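Local coordinates for DNA polymerase sliding clamp 2 (Sulfolobus tokodaii, PDB 3AIZ), which forms part of a ring that encircles DNA and tethers the replicative polymerase and other DNA-processing proteins to it, at residues Asn164-Leu168 / Ser179-Gln183; Glu127-Leu132 / Leu240-Ile244; Tyr6-Asp11 / Thr234-Gly238; Val199-Val204 / Ile244-Leu248. All coordinates share one frame; numbering follows the deposited sequence.

Contact 1 of 4, residues Asn164-Leu168 / Ser179-Gln183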
loop_
_atom_site.group_PDB
_atom_site.type_symbol
_atom_site.label_atom_id
_atom_site.label_comp_id
_atom_site.label_asym_id
_atom_site.label_seq_id
_atom_site.Cartn_x
_atom_site.Cartn_y
_atom_site.Cartn_z
ATOM N N ASN A 164 34.507 35.330 17.201
ATOM C CA ASN A 164 33.515 34.502 17.887
ATOM C C ASN A 164 32.232 34.206 17.108
ATOM O O ASN A 164 31.344 33.525 17.617
ATOM C CB ASN A 164 33.149 35.126 19.238
ATOM C CG ASN A 164 34.299 35.104 20.225
ATOM O OD1 ASN A 164 35.268 34.364 20.053
ATOM N ND2 ASN A 164 34.193 35.916 21.271
ATOM N N THR A 165 32.130 34.709 15.882
ATOM C CA THR A 165 30.879 34.594 15.138
ATOM C C THR A 165 31.071 34.402 13.636
ATOM O O THR A 165 31.834 35.126 13.001
ATOM C CB THR A 165 29.986 35.832 15.363
ATOM O OG1 THR A 165 29.681 35.961 16.758
ATOM C CG2 THR A 165 28.691 35.712 14.575
ATOM N N VAL A 166 30.368 33.422 13.075
ATOM C CA VAL A 166 30.335 33.230 11.630
ATOM C C VAL A 166 28.987 33.701 11.096
ATOM O O VAL A 166 27.939 33.320 11.613
ATOM C CB VAL A 166 30.558 31.755 11.239
ATOM C CG1 VAL A 166 30.494 31.590 9.729
ATOM C CG2 VAL A 166 31.894 31.261 11.769
ATOM N N THR A 167 29.020 34.533 10.060
ATOM C CA THR A 167 27.810 35.160 9.543
ATOM C C THR A 167 27.589 34.862 8.062
ATOM O O THR A 167 28.511 34.964 7.257
ATOM C CB THR A 167 27.859 36.688 9.735
ATOM O OG1 THR A 167 27.988 36.995 11.130
ATOM C CG2 THR A 167 26.600 37.340 9.190
ATOM N N LEU A 168 26.361 34.491 7.712
ATOM C CA LEU A 168 25.989 34.290 6.315
ATOM C C LEU A 168 24.879 35.263 5.932
ATOM O O LEU A 168 23.917 35.435 6.679
ATOM C CB LEU A 168 25.540 32.846 6.070
ATOM C CG LEU A 168 26.576 31.737 6.275
ATOM C CD1 LEU A 168 26.759 31.427 7.753
ATOM C CD2 LEU A 168 26.174 30.483 5.519
ATOM N N SER A 179 21.969 34.661 8.914
ATOM C CA SER A 179 22.082 33.726 10.028
ATOM C C SER A 179 23.415 33.894 10.747
ATOM O O SER A 179 24.401 34.330 10.152
ATOM C CB SER A 179 21.922 32.284 9.545
ATOM O OG SER A 179 22.882 31.964 8.554
ATOM N N LEU A 180 23.436 33.547 12.029
ATOM C CA LEU A 180 24.642 33.676 12.838
ATOM C C LEU A 180 24.996 32.352 13.499
ATOM O O LEU A 180 24.178 31.758 14.202
ATOM C CB LEU A 180 24.456 34.753 13.907
ATOM C CG LEU A 180 24.022 36.133 13.410
ATOM C CD1 LEU A 180 23.767 37.071 14.581
ATOM C CD2 LEU A 180 25.060 36.718 12.465
ATOM N N LEU A 181 26.220 31.893 13.269
ATOM C CA LEU A 181 26.695 30.660 13.879
ATOM C C LEU A 181 27.781 30.969 14.903
ATOM O O LEU A 181 28.765 31.639 14.594
ATOM C CB LEU A 181 27.222 29.704 12.809
ATOM C CG LEU A 181 26.279 29.450 11.631
ATOM C CD1 LEU A 181 26.862 28.417 10.681
ATOM C CD2 LEU A 181 24.911 29.010 12.123
ATOM N N LYS A 182 27.589 30.487 16.125
ATOM C CA LYS A 182 28.538 30.733 17.203
ATOM C C LYS A 182 28.855 29.427 17.919
ATOM O O LYS A 182 28.214 28.406 17.673
ATOM C CB LYS A 182 27.965 31.748 18.195
ATOM C CG LYS A 182 27.270 32.930 17.534
ATOM C CD LYS A 182 26.720 33.918 18.552
ATOM C CE LYS A 182 27.832 34.726 19.204
ATOM N NZ LYS A 182 27.298 35.859 20.013
ATOM N N GLN A 183 29.848 29.461 18.802
ATOM C CA GLN A 183 30.203 28.288 19.591
ATOM C C GLN A 183 28.992 27.765 20.358
ATOM O O GLN A 183 28.210 28.543 20.904
ATOM C CB GLN A 183 31.331 28.624 20.567
ATOM C CG GLN A 183 31.737 27.469 21.461
ATOM C CD GLN A 183 32.343 26.321 20.682
ATOM O OE1 GLN A 183 33.186 26.525 19.807
ATOM N NE2 GLN A 183 31.917 25.102 20.996
#
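Thr165 meets Lys182 through its hydroxyl: OG1 lies 3.3 Å from CE of Lys182, against the aliphatic run of a chain that bends at chi3 before reaching its ammonium. CG2 of Thr165, anti to the backbone N, lies near the Leu181 carbonyl and CD2 of Leu180. At Val166 the backbones join in a hydrogen-bonded pair, N of Val166 giving to O of Leu181 at 2.8 Å and N of Leu181 returning the bond to O of Val166. The two strands are the arms of an antiparallel beta hairpin in the C-terminal domain. Strand 156-161 lies alongside the first arm, while Ser179 and Leu180 pair with a strand of the neighbouring PCNA3 subunit, carrying the sheet across the interface. Thr167 and Leu180 run side by side, pointing the same way, and CD2 of Leu180 reaches 3.2 Å from OG1 of Thr167 and also touches its CG2. Leu168 points to the face of Val166, Leu181 and Ser179, where its CD1 meets CD1 of Leu181 at 4.2 Å and both leucines rest on Ile146 of helix 140-150. Its backbone N bonds to O of Ser179 at 3.1 Å.

Contact 2 of 4, residues Glu127-Leu132 / Leu240-Ile244; sequences EPKVNL and LIFWI
NE1 of Trp243 donates a weak hydrogen bond to OE1 of Glu127, 3.4 Å away and bent to 153° at the hydrogen. The carboxylate oxygen comes in at the edge of the indole, near its plane, although the carboxylate itself is turned 54° from the ring. Beyond CG the glutamate chain is extended and crosses the tryptophan at about a right angle; its other oxygen, OE2, forms a salt bridge with Lys51, so one carboxylate links the ring to a lysine of strand 46-53. Pro128 takes a face of the indole. Its CD stands 3.4 Å from the centroid of the five-membered ring of Trp243, almost on the ring normal, a CH-pi contact, while CG and CB lie beside CD2, CE3 and CZ3 of the six-membered ring. Val130 and Leu132 approach obliquely: CG2 of Val130 lies 4.4 Å from CZ3 of Trp243, and CD1 of Leu132 lies 4.5 Å from CH2 of the same Trp243 ring. Residues 127-132 belong to the interdomain connecting loop of the PCNA fold, and within this contact Trp243 makes nearly all of the loop's contacts with strand 239-244. That strand runs between strands 46-53 and 226-233, and Pro227 and Lys229 of the latter also pack on the indole.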
loop_
_atom_site.group_PDB
_atom_site.type_symbol
_atom_site.label_atom_id
_atom_site.label_comp_id
_atom_site.label_asym_id
_atom_site.label_seq_id
_atom_site.Cartn_x
_atom_site.Cartn_y
_atom_site.Cartn_z
ATOM N N GLU A 127 43.961 19.289 -4.951
ATOM C CA GLU A 127 43.198 20.183 -4.087
ATOM C C GLU A 127 43.847 21.562 -4.052
ATOM O O GLU A 127 45.071 21.676 -4.092
ATOM C CB GLU A 127 43.115 19.623 -2.663
ATOM C CG GLU A 127 42.484 18.244 -2.548
ATOM C CD GLU A 127 42.296 17.811 -1.103
ATOM O OE1 GLU A 127 41.970 18.675 -0.260
ATOM O OE2 GLU A 127 42.468 16.608 -0.808
ATOM N N PRO A 128 43.026 22.619 -3.979
ATOM C CA PRO A 128 43.549 23.983 -3.846
ATOM C C PRO A 128 44.450 24.108 -2.621
ATOM O O PRO A 128 44.109 23.598 -1.553
ATOM C CB PRO A 128 42.282 24.823 -3.656
ATOM C CG PRO A 128 41.208 24.037 -4.317
ATOM C CD PRO A 128 41.556 22.596 -4.075
ATOM N N LYS A 129 45.589 24.773 -2.782
ATOM C CA LYS A 129 46.525 24.956 -1.678
ATOM C C LYS A 129 46.458 26.378 -1.137
ATOM O O LYS A 129 47.060 27.295 -1.695
ATOM C CB LYS A 129 47.953 24.620 -2.115
ATOM C CG LYS A 129 48.172 23.153 -2.457
ATOM C CD LYS A 129 49.626 22.876 -2.803
ATOM C CE LYS A 129 49.853 21.405 -3.109
ATOM N NZ LYS A 129 51.286 21.108 -3.383
ATOM N N VAL A 130 45.720 26.554 -0.047
ATOM C CA VAL A 130 45.544 27.869 0.552
ATOM C C VAL A 130 45.492 27.776 2.070
ATOM O O VAL A 130 45.404 26.685 2.633
ATOM C CB VAL A 130 44.247 28.536 0.065
ATOM C CG1 VAL A 130 44.311 28.800 -1.432
ATOM C CG2 VAL A 130 43.050 27.666 0.406
ATOM N N ASN A 131 45.547 28.927 2.727
ATOM C CA ASN A 131 45.437 28.979 4.177
ATOM C C ASN A 131 44.012 29.292 4.614
ATOM O O ASN A 131 43.522 30.407 4.424
ATOM C CB ASN A 131 46.399 30.016 4.758
ATOM C CG ASN A 131 46.246 30.174 6.260
ATOM O OD1 ASN A 131 46.083 29.193 6.987
ATOM N ND2 ASN A 131 46.298 31.415 6.733
ATOM N N LEU A 132 43.349 28.298 5.193
ATOM C CA LEU A 132 41.997 28.477 5.706
ATOM C C LEU A 132 42.016 29.303 6.987
ATOM O O LEU A 132 42.234 28.774 8.077
ATOM C CB LEU A 132 41.333 27.120 5.949
ATOM C CG LEU A 132 40.547 26.505 4.787
ATOM C CD1 LEU A 132 41.102 26.946 3.442
ATOM C CD2 LEU A 132 40.558 24.988 4.894
ATOM N N LEU A 240 33.905 12.757 2.295
ATOM C CA LEU A 240 33.537 13.625 1.184
ATOM C C LEU A 240 34.207 14.979 1.363
ATOM O O LEU A 240 34.223 15.531 2.461
ATOM C CB LEU A 240 32.019 13.797 1.102
ATOM C CG LEU A 240 31.285 12.939 0.071
ATOM C CD1 LEU A 240 29.784 13.158 0.163
ATOM C CD2 LEU A 240 31.787 13.243 -1.330
ATOM N N ILE A 241 34.767 15.508 0.283
ATOM C CA ILE A 241 35.461 16.786 0.343
ATOM C C ILE A 241 35.041 17.675 -0.817
ATOM O O ILE A 241 35.128 17.276 -1.978
ATOM C CB ILE A 241 36.989 16.603 0.315
ATOM C CG1 ILE A 241 37.436 15.686 1.457
ATOM C CG2 ILE A 241 37.689 17.951 0.398
ATOM C CD1 ILE A 241 38.921 15.425 1.483
ATOM N N PHE A 242 34.582 18.878 -0.497
ATOM C CA PHE A 242 34.135 19.815 -1.518
ATOM C C PHE A 242 35.003 21.062 -1.544
ATOM O O PHE A 242 35.511 21.500 -0.515
ATOM C CB PHE A 242 32.674 20.205 -1.286
ATOM C CG PHE A 242 31.716 19.055 -1.385
ATOM C CD1 PHE A 242 31.334 18.356 -0.254
ATOM C CD2 PHE A 242 31.195 18.677 -2.611
ATOM C CE1 PHE A 242 30.451 17.299 -0.342
ATOM C CE2 PHE A 242 30.312 17.620 -2.706
ATOM C CZ PHE A 242 29.940 16.930 -1.570
ATOM N N TRP A 243 35.170 21.626 -2.733
ATOM C CA TRP A 243 35.859 22.898 -2.891
ATOM C C TRP A 243 35.010 23.834 -3.737
ATOM O O TRP A 243 34.683 23.523 -4.882
ATOM C CB TRP A 243 37.234 22.702 -3.531
ATOM C CG TRP A 243 38.271 22.168 -2.589
ATOM C CD1 TRP A 243 38.675 20.872 -2.462
ATOM C CD2 TRP A 243 39.037 22.922 -1.642
ATOM N NE1 TRP A 243 39.647 20.771 -1.496
ATOM C CE2 TRP A 243 39.887 22.015 -0.977
ATOM C CE3 TRP A 243 39.088 24.275 -1.292
ATOM C CZ2 TRP A 243 40.776 22.418 0.017
ATOM C CZ3 TRP A 243 39.971 24.673 -0.305
ATOM C CH2 TRP A 243 40.802 23.747 0.337
ATOM N N ILE A 244 34.648 24.976 -3.163
ATOM C CA ILE A 244 33.814 25.950 -3.857
ATOM C C ILE A 244 34.623 27.182 -4.238
ATOM O O ILE A 244 35.253 27.808 -3.387
ATOM C CB ILE A 244 32.607 26.390 -2.999
ATOM C CG1 ILE A 244 31.683 25.205 -2.704
ATOM C CG2 ILE A 244 31.828 27.487 -3.702
ATOM C CD1 ILE A 244 32.217 24.251 -1.662
#

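Contact 3 of 4, residues Tyr6-Asp11 / Thr234-Gly238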
loop_
_atom_site.group_PDB
_atom_site.type_symbol
_atom_site.label_atom_id
_atom_site.label_comp_id
_atom_site.label_asym_id
_atom_site.label_seq_id
_atom_site.Cartn_x
_atom_site.Cartn_y
_atom_site.Cartn_z
ATOM N N TYR A 6 36.346 -2.281 2.741
ATOM C CA TYR A 6 35.817 -1.171 3.521
ATOM C C TYR A 6 34.755 -1.684 4.491
ATOM O O TYR A 6 33.967 -2.564 4.147
ATOM C CB TYR A 6 35.239 -0.102 2.595
ATOM C CG TYR A 6 34.884 1.182 3.300
ATOM C CD1 TYR A 6 35.857 2.125 3.597
ATOM C CD2 TYR A 6 33.574 1.453 3.669
ATOM C CE1 TYR A 6 35.537 3.301 4.243
ATOM C CE2 TYR A 6 33.245 2.626 4.314
ATOM C CZ TYR A 6 34.229 3.546 4.599
ATOM O OH TYR A 6 33.902 4.714 5.242
ATOM N N SER A 7 34.733 -1.130 5.699
ATOM C CA SER A 7 33.930 -1.694 6.786
ATOM C C SER A 7 32.459 -1.280 6.795
ATOM O O SER A 7 31.699 -1.723 7.653
ATOM C CB SER A 7 34.559 -1.363 8.142
ATOM O OG SER A 7 34.462 0.023 8.422
ATOM N N SER A 8 32.052 -0.439 5.850
ATOM C CA SER A 8 30.669 0.032 5.831
ATOM C C SER A 8 30.103 0.240 4.429
ATOM O O SER A 8 30.451 1.198 3.741
ATOM C CB SER A 8 30.526 1.321 6.643
ATOM O OG SER A 8 29.198 1.811 6.578
ATOM N N ALA A 9 29.217 -0.661 4.018
ATOM C CA ALA A 9 28.537 -0.538 2.738
ATOM C C ALA A 9 27.643 0.695 2.728
ATOM O O ALA A 9 27.583 1.421 1.737
ATOM C CB ALA A 9 27.719 -1.788 2.451
ATOM N N LYS A 10 26.954 0.928 3.840
ATOM C CA LYS A 10 26.036 2.055 3.950
ATOM C C LYS A 10 26.758 3.384 3.754
ATOM O O LYS A 10 26.347 4.207 2.935
ATOM C CB LYS A 10 25.319 2.039 5.303
ATOM C CG LYS A 10 24.110 2.960 5.369
ATOM C CD LYS A 10 23.518 3.013 6.772
ATOM C CE LYS A 10 24.417 3.786 7.726
ATOM N NZ LYS A 10 24.554 5.215 7.324
ATOM N N ASP A 11 27.835 3.588 4.505
ATOM C CA ASP A 11 28.612 4.821 4.413
ATOM C C ASP A 11 29.174 5.033 3.010
ATOM O O ASP A 11 29.150 6.147 2.485
ATOM C CB ASP A 11 29.736 4.829 5.451
ATOM C CG ASP A 11 29.217 4.989 6.868
ATOM O OD1 ASP A 11 28.069 5.455 7.029
ATOM O OD2 ASP A 11 29.953 4.654 7.819
ATOM N N THR A 234 32.626 10.221 7.593
ATOM C CA THR A 234 31.689 9.198 8.033
ATOM C C THR A 234 32.282 8.475 9.236
ATOM O O THR A 234 33.466 8.620 9.530
ATOM C CB THR A 234 31.380 8.184 6.918
ATOM O OG1 THR A 234 32.572 7.468 6.572
ATOM C CG2 THR A 234 30.844 8.896 5.686
ATOM N N ASP A 235 31.459 7.699 9.933
ATOM C CA ASP A 235 31.912 7.003 11.132
ATOM C C ASP A 235 32.820 5.820 10.806
ATOM O O ASP A 235 33.321 5.148 11.706
ATOM C CB ASP A 235 30.718 6.537 11.971
ATOM C CG ASP A 235 29.974 7.691 12.619
ATOM O OD1 ASP A 235 30.513 8.819 12.629
ATOM O OD2 ASP A 235 28.850 7.470 13.121
ATOM N N SER A 236 33.033 5.571 9.518
ATOM C CA SER A 236 33.851 4.440 9.093
ATOM C C SER A 236 35.109 4.870 8.337
ATOM O O SER A 236 35.880 4.029 7.872
ATOM C CB SER A 236 33.024 3.463 8.252
ATOM O OG SER A 236 32.361 4.134 7.196
ATOM N N GLY A 237 35.312 6.180 8.220
ATOM C CA GLY A 237 36.508 6.711 7.591
ATOM C C GLY A 237 36.249 7.408 6.269
ATOM O O GLY A 237 36.820 8.464 5.995
ATOM N N GLY A 238 35.392 6.812 5.446
ATOM C CA GLY A 238 35.033 7.386 4.161
ATOM C C GLY A 238 34.746 8.870 4.279
ATOM O O GLY A 238 34.068 9.310 5.208
#
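The hydroxyl of Tyr6 links Gly238 to Ser236 in a short chain of hydrogen bonds. It accepts from N of Gly238, which lies 2.6 Å from OH near the plane of the ring, and donates to OG of Ser236, also at 2.6 Å from OH. Ser236 hands the chain on, its OG giving to OD2 of Asp11 at 2.5 Å on the anti lone pair of that carboxylate oxygen. With chi1 at 52°, Ser236 OG stands between its own backbone N and carbonyl carbon, where it can face phenol and carboxylate together. This bonded network is the close-packed part, and at Gly238 a side chain would run into the phenol oxygen. CB of Ser8 lies 3.4 Å from OG of Ser236. Thr234 closes the loop from within, its N and OG1 both bonded to O of Gly238, while its side chain and that of Asp11 pass each other in opposite directions. The outer side is looser. Ser7 adds little more than OG against CB of Ser236 at 3.7 Å, and the exposed Asp235 holds OD2 6.1 Å from OD2 of Asp11, a spacing at which like charges would mildly repel. Lys10 forms a salt bridge with OD1 of Asp11, which probably offsets part of that effect. The arrangement sets a capped helix start, with Ser8 OG accepting from N of Asp11 at the head of helix 9-16, against the type I beta turn Thr234-Gly237 that joins antiparallel strands 226-233 and 239-244.

Contact 4 of 4, residues Val199-Val204 / Ile244-Leu248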
loop_
_atom_site.group_PDB
_atom_site.type_symbol
_atom_site.label_atom_id
_atom_site.label_comp_id
_atom_site.label_asym_id
_atom_site.label_seq_id
_atom_site.Cartn_x
_atom_site.Cartn_y
_atom_site.Cartn_z
ATOM N N VAL A 199 32.480 35.397 -0.765
ATOM C CA VAL A 199 31.168 35.244 -1.380
ATOM C C VAL A 199 31.134 33.973 -2.221
ATOM O O VAL A 199 32.106 33.645 -2.899
ATOM C CB VAL A 199 30.830 36.450 -2.274
ATOM C CG1 VAL A 199 29.441 36.297 -2.873
ATOM C CG2 VAL A 199 30.933 37.738 -1.481
ATOM N N TYR A 200 30.015 33.255 -2.173
ATOM C CA TYR A 200 29.871 32.022 -2.941
ATOM C C TYR A 200 28.497 31.920 -3.591
ATOM O O TYR A 200 27.542 32.562 -3.154
ATOM C CB TYR A 200 30.112 30.801 -2.050
ATOM C CG TYR A 200 31.431 30.834 -1.319
ATOM C CD1 TYR A 200 31.503 31.253 0.002
ATOM C CD2 TYR A 200 32.607 30.454 -1.951
ATOM C CE1 TYR A 200 32.707 31.288 0.673
ATOM C CE2 TYR A 200 33.817 30.486 -1.288
ATOM C CZ TYR A 200 33.861 30.904 0.024
ATOM O OH TYR A 200 35.063 30.937 0.691
ATOM N N SER A 201 28.405 31.106 -4.637
ATOM C CA SER A 201 27.141 30.877 -5.326
ATOM C C SER A 201 26.162 30.123 -4.431
ATOM O O SER A 201 26.507 29.091 -3.857
ATOM C CB SER A 201 27.376 30.095 -6.618
ATOM O OG SER A 201 26.150 29.758 -7.242
ATOM N N ILE A 202 24.943 30.642 -4.312
ATOM C CA ILE A 202 23.914 29.985 -3.514
ATOM C C ILE A 202 23.543 28.636 -4.112
ATOM O O ILE A 202 23.336 27.664 -3.389
ATOM C CB ILE A 202 22.643 30.843 -3.386
ATOM C CG1 ILE A 202 22.931 32.096 -2.563
ATOM C CG2 ILE A 202 21.520 30.046 -2.740
ATOM C CD1 ILE A 202 21.711 32.663 -1.882
ATOM N N GLU A 203 23.460 28.585 -5.437
ATOM C CA GLU A 203 23.143 27.347 -6.137
ATOM C C GLU A 203 24.084 26.227 -5.711
ATOM O O GLU A 203 23.651 25.113 -5.418
ATOM C CB GLU A 203 23.229 27.553 -7.651
ATOM C CG GLU A 203 22.208 28.534 -8.203
ATOM C CD GLU A 203 20.786 28.018 -8.092
ATOM O OE1 GLU A 203 20.601 26.782 -8.073
ATOM O OE2 GLU A 203 19.852 28.847 -8.029
ATOM N N VAL A 204 25.376 26.534 -5.668
ATOM C CA VAL A 204 26.385 25.537 -5.342
ATOM C C VAL A 204 26.442 25.258 -3.845
ATOM O O VAL A 204 26.441 24.103 -3.420
ATOM C CB VAL A 204 27.775 25.971 -5.826
ATOM C CG1 VAL A 204 28.788 24.869 -5.572
ATOM C CG2 VAL A 204 27.726 26.329 -7.301
ATOM N N ILE A 244 34.648 24.976 -3.163
ATOM C CA ILE A 244 33.814 25.950 -3.857
ATOM C C ILE A 244 34.623 27.182 -4.238
ATOM O O ILE A 244 35.253 27.808 -3.387
ATOM C CB ILE A 244 32.607 26.390 -2.999
ATOM C CG1 ILE A 244 31.683 25.205 -2.704
ATOM C CG2 ILE A 244 31.828 27.487 -3.702
ATOM C CD1 ILE A 244 32.217 24.251 -1.662
ATOM N N ALA A 245 34.609 27.523 -5.520
ATOM C CA ALA A 245 35.276 28.731 -5.986
ATOM C C ALA A 245 34.472 29.950 -5.557
ATOM O O ALA A 245 33.270 30.029 -5.816
ATOM C CB ALA A 245 35.437 28.703 -7.496
ATOM N N PRO A 246 35.133 30.904 -4.889
ATOM C CA PRO A 246 34.462 32.125 -4.433
ATOM C C PRO A 246 34.168 33.052 -5.602
ATOM O O PRO A 246 34.813 32.943 -6.644
ATOM C CB PRO A 246 35.505 32.763 -3.515
ATOM C CG PRO A 246 36.803 32.300 -4.061
ATOM C CD PRO A 246 36.561 30.893 -4.528
ATOM N N ARG A 247 33.198 33.945 -5.435
ATOM C CA ARG A 247 32.931 34.961 -6.440
ATOM C C ARG A 247 33.822 36.165 -6.180
ATOM O O ARG A 247 33.750 36.781 -5.116
ATOM C CB ARG A 247 31.462 35.383 -6.417
ATOM C CG ARG A 247 30.489 34.300 -6.845
ATOM C CD ARG A 247 29.083 34.863 -6.968
ATOM N NE ARG A 247 28.096 33.839 -7.299
ATOM C CZ ARG A 247 27.758 33.498 -8.539
ATOM N NH1 ARG A 247 28.332 34.099 -9.573
ATOM N NH2 ARG A 247 26.848 32.556 -8.744
ATOM N N LEU A 248 34.667 36.492 -7.151
ATOM C CA LEU A 248 35.574 37.625 -7.017
ATOM C C LEU A 248 35.062 38.840 -7.785
ATOM O O LEU A 248 35.613 39.936 -7.677
ATOM C CB LEU A 248 36.982 37.248 -7.483
ATOM C CG LEU A 248 37.800 36.363 -6.537
ATOM C CD1 LEU A 248 37.888 37.001 -5.162
ATOM C CD2 LEU A 248 37.216 34.968 -6.439
ATOM O OXT LEU A 248 34.083 38.754 -8.529
HETATM O O HOH W 1 34.718 36.018 -2.449
#
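Tyr200 leans across Ile244 and Pro246 along much of its length. CB and CG lie near CG2 of Ile244, each 4.1 Å from it, and CD2 then closes to 3.5 Å from that same methyl while also touching CA of Pro246. CE2 meets CB of Pro246 at 3.6 Å, and the tip leaves the contact, OH being hydrogen-bonded to O of Ile226. Because CG is anti to the carbonyl carbon (chi1 -54°), the ring is brought back against the C-terminal tail although the side chain sets out away from it. The backbones are tied next door: N of Arg247 donates to O of Val199 at 2.8 Å. A water bridges the pair from the other end, accepting from N of Val199 and donating to O of Arg247. Arg247 extends from CG to NE along the strand, bringing NH2 to 3.3 Å from CB of Ser201, and NE forms a long, weak ion pair with Glu156. The tail thus runs beside strand 196-201, an outermost strand of this chain, which has strand 156-161 as its partner. Val204, in the first turn of helix 202-211, packs on Ile244 where strand 239-244 ends.

In the fold
Strand 239-244 and its flanks connect three of the contacts. One side of contact 3 is the turn leading into it, contact 2 uses Trp243 near its end, and the second segment of contact 4 starts at Ile244, the residue it shares with contact 2. Contacts 2 and 4 have centres about 13 Å apart, whereas contacts 3 and 4 lie about 30 Å apart, centre to centre, on opposite sides of the chain's centre. Contact 1 stands off at the interface with PCNA3, its nearest atoms about 8 Å from contact 4. In PCNA relatives, partner proteins commonly dock by the interdomain loop and C-terminal tail, the regions held by contacts 2 and 4.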